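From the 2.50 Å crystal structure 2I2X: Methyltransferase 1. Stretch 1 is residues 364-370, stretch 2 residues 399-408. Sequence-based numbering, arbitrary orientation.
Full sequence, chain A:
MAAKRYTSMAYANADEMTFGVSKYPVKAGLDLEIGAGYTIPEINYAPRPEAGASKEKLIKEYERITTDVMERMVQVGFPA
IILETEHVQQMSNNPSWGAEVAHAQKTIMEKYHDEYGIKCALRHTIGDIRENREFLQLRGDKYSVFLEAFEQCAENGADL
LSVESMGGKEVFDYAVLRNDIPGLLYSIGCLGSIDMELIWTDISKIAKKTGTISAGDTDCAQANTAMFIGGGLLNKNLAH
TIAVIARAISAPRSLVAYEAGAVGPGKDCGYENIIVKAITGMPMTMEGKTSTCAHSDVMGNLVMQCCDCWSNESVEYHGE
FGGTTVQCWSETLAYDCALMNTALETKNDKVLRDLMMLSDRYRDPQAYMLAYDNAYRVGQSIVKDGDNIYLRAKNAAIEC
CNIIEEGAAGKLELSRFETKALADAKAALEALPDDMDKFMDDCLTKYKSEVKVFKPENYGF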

# COMPACT_ATOMS: atom_id res chain seq x y z
N ASP A 364 1.26 -7.22 22.54
CA ASP A 364 0.95 -6.00 23.31
C ASP A 364 -0.32 -6.23 24.14
O ASP A 364 -1.17 -7.02 23.74
CB ASP A 364 0.67 -4.85 22.35
CG ASP A 364 0.81 -3.49 22.99
OD1 ASP A 364 -0.24 -2.91 23.36
OD2 ASP A 364 1.96 -2.98 23.14
N PRO A 365 -0.45 -5.55 25.30
CA PRO A 365 -1.71 -5.73 26.02
C PRO A 365 -2.93 -5.29 25.23
O PRO A 365 -4.02 -5.83 25.43
CB PRO A 365 -1.52 -4.89 27.30
CG PRO A 365 -0.43 -3.96 26.99
CD PRO A 365 0.48 -4.67 26.05
N GLN A 366 -2.75 -4.33 24.33
CA GLN A 366 -3.87 -3.88 23.46
C GLN A 366 -4.38 -5.02 22.58
O GLN A 366 -5.55 -5.06 22.22
CB GLN A 366 -3.45 -2.70 22.59
CG GLN A 366 -3.13 -1.46 23.39
CD GLN A 366 -2.71 -0.30 22.51
OE1 GLN A 366 -3.55 0.44 21.99
NE2 GLN A 366 -1.40 -0.10 22.39
N ALA A 367 -3.50 -5.97 22.26
CA ALA A 367 -3.88 -7.06 21.40
C ALA A 367 -4.42 -8.20 22.25
O ALA A 367 -5.50 -8.78 21.95
CB ALA A 367 -2.70 -7.48 20.57
N TYR A 368 -3.68 -8.51 23.33
CA TYR A 368 -4.09 -9.55 24.26
C TYR A 368 -5.58 -9.51 24.64
O TYR A 368 -6.26 -10.53 24.59
CB TYR A 368 -3.22 -9.48 25.53
CG TYR A 368 -3.38 -10.71 26.39
CD1 TYR A 368 -2.58 -11.84 26.17
CD2 TYR A 368 -4.35 -10.77 27.39
CE1 TYR A 368 -2.73 -12.99 26.90
CE2 TYR A 368 -4.51 -11.95 28.16
CZ TYR A 368 -3.69 -13.05 27.89
OH TYR A 368 -3.81 -14.19 28.62
N MET A 369 -6.06 -8.33 25.04
CA MET A 369 -7.46 -8.16 25.44
C MET A 369 -8.41 -8.36 24.27
O MET A 369 -9.53 -8.82 24.44
CB MET A 369 -7.66 -6.76 26.05
CG MET A 369 -9.05 -6.50 26.67
SD MET A 369 -10.30 -5.87 25.50
CE MET A 369 -9.92 -4.13 25.51
N LEU A 370 -7.97 -8.01 23.07
CA LEU A 370 -8.86 -8.03 21.94
C LEU A 370 -8.99 -9.42 21.33
O LEU A 370 -9.86 -9.64 20.48
CB LEU A 370 -8.37 -7.03 20.89
CG LEU A 370 -9.17 -5.73 20.67
CD1 LEU A 370 -10.12 -5.45 21.76
CD2 LEU A 370 -8.27 -4.59 20.41
N GLU A 399 -12.47 -5.76 34.38
CA GLU A 399 -12.29 -7.06 33.77
C GLU A 399 -11.06 -7.05 32.85
O GLU A 399 -10.30 -8.02 32.78
CB GLU A 399 -13.52 -7.46 32.98
CG GLU A 399 -13.56 -8.93 32.60
CD GLU A 399 -13.90 -9.85 33.76
OE1 GLU A 399 -14.55 -9.40 34.74
OE2 GLU A 399 -13.52 -11.04 33.67
N CYS A 400 -10.89 -5.93 32.15
CA CYS A 400 -9.74 -5.75 31.30
C CYS A 400 -8.45 -5.87 32.12
O CYS A 400 -7.54 -6.62 31.74
CB CYS A 400 -9.82 -4.39 30.56
SG CYS A 400 -8.31 -3.92 29.64
N CYS A 401 -8.38 -5.12 33.22
CA CYS A 401 -7.25 -5.19 34.16
C CYS A 401 -6.97 -6.61 34.63
O CYS A 401 -5.80 -7.05 34.64
CB CYS A 401 -7.46 -4.28 35.38
SG CYS A 401 -7.49 -2.50 35.00
N ASN A 402 -8.04 -7.34 34.99
CA ASN A 402 -7.92 -8.75 35.37
C ASN A 402 -7.31 -9.58 34.26
O ASN A 402 -6.39 -10.38 34.50
CB ASN A 402 -9.26 -9.34 35.78
CG ASN A 402 -9.81 -8.71 37.06
OD1 ASN A 402 -9.05 -8.19 37.90
ND2 ASN A 402 -11.13 -8.76 37.22
N ILE A 403 -7.81 -9.37 33.04
CA ILE A 403 -7.36 -10.10 31.89
C ILE A 403 -5.88 -9.88 31.61
O ILE A 403 -5.15 -10.86 31.48
CB ILE A 403 -8.23 -9.82 30.64
CG1 ILE A 403 -9.58 -10.50 30.84
CG2 ILE A 403 -7.50 -10.34 29.37
CD1 ILE A 403 -10.67 -9.96 29.99
N ILE A 404 -5.45 -8.62 31.57
CA ILE A 404 -4.02 -8.30 31.32
C ILE A 404 -3.14 -8.88 32.43
O ILE A 404 -2.07 -9.40 32.17
CB ILE A 404 -3.77 -6.76 31.19
CG1 ILE A 404 -4.61 -6.10 30.09
CG2 ILE A 404 -2.26 -6.45 31.02
CD1 ILE A 404 -4.54 -6.81 28.72
N GLU A 405 -3.62 -8.82 33.67
CA GLU A 405 -2.89 -9.37 34.81
C GLU A 405 -2.68 -10.86 34.68
O GLU A 405 -1.57 -11.36 34.96
CB GLU A 405 -3.60 -9.06 36.14
CG GLU A 405 -3.14 -7.80 36.80
CD GLU A 405 -4.06 -7.26 37.92
OE1 GLU A 405 -3.92 -6.06 38.23
OE2 GLU A 405 -4.91 -7.97 38.49
N GLU A 406 -3.72 -11.59 34.27
CA GLU A 406 -3.59 -13.03 34.11
C GLU A 406 -2.60 -13.28 32.97
O GLU A 406 -1.72 -14.14 33.09
CB GLU A 406 -4.93 -13.71 33.83
CG GLU A 406 -5.87 -13.71 35.03
CD GLU A 406 -7.31 -14.06 34.67
OE1 GLU A 406 -7.53 -14.82 33.66
OE2 GLU A 406 -8.23 -13.59 35.39
N GLY A 407 -2.74 -12.50 31.91
CA GLY A 407 -1.81 -12.53 30.79
C GLY A 407 -0.41 -12.34 31.30
O GLY A 407 0.47 -13.15 31.03
N ALA A 408 -0.20 -11.28 32.08
CA ALA A 408 1.16 -10.95 32.56
C ALA A 408 1.77 -12.04 33.44
O ALA A 408 2.99 -12.19 33.48
CB ALA A 408 1.21 -9.62 33.23

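This is a small, largely apolar packing contact, in which the short first stretch lays Pro 365, Tyr 368 and Met 369 against one side of a longer helix with no hydrogen bond between the stretches. About 324 Å² is buried, both sides summed, with the largest shares from Tyr 368 (68 Å²), Ile 404 (62 Å²) and Met 369 (58 Å²).

The spacing sets the pattern. Pro 365, Tyr 368 and Met 369 recur at intervals of three and four, as do Cys 400, Ile 403, Ile 404 and Gly 407, so each stretch presents its contact residues to the other. The backbones come close, with CA of Pro 365 6.3 Å from CA of Ile 404 and CA of Met 369 6.7 Å from CA of Cys 400.

Ile 404 is the hub. Its CA-to-CB bond points sideways, but with chi1 and chi2 both m its end comes nearer, and the single methyl CD1 meets three residues: it lies 3.9 Å from Pro 365 CB, 4.2 Å from Tyr 368 CD2 and 4.1 Å from Met 369 CB. The same CD1 is 3.5 Å from Pro 365 O, a carbonyl already engaged by Met 369 N within its own stretch. Isoleucine suits this spot because its aliphatic chain carries the apolar CD1 out to three neighbours.

Tyr 368, chi1 t, points toward the long helix and reaches along it. Its CE2 packs 3.6 Å from Ile 403 CG2, and its OH comes 3.4 Å from Gly 407 CA. Glycine is what allows this approach: an ideal CB on Gly 407 would point toward the first stretch and sit 2.9 Å from Tyr 368 CE2, a clash. The rule is a familiar one, a large aromatic paired with an absent side chain. CE2 also lies 3.6 Å from Ile 403 O, which accepts the helical hydrogen bond from Gly 407 N.

Met 369 closes the other end, its CG 4.0 Å from Cys 400 SG. Both side chains leave sideways, and the short side chain of Cys 400, chi1 t, places SG against Met 369 CG.

The short turn is braced from within. Asp 364 caps it, OD1 accepting from Gln 366 N at 3.0 Å and also from Gln 366 NE2 at 3.2 Å. Proline suits the first turn, where its missing amide hydrogen costs no helical bond, and its ring adds apolar surface toward Ile 404. Gln 366 and Ala 367 point away, leaving the contact to their neighbours.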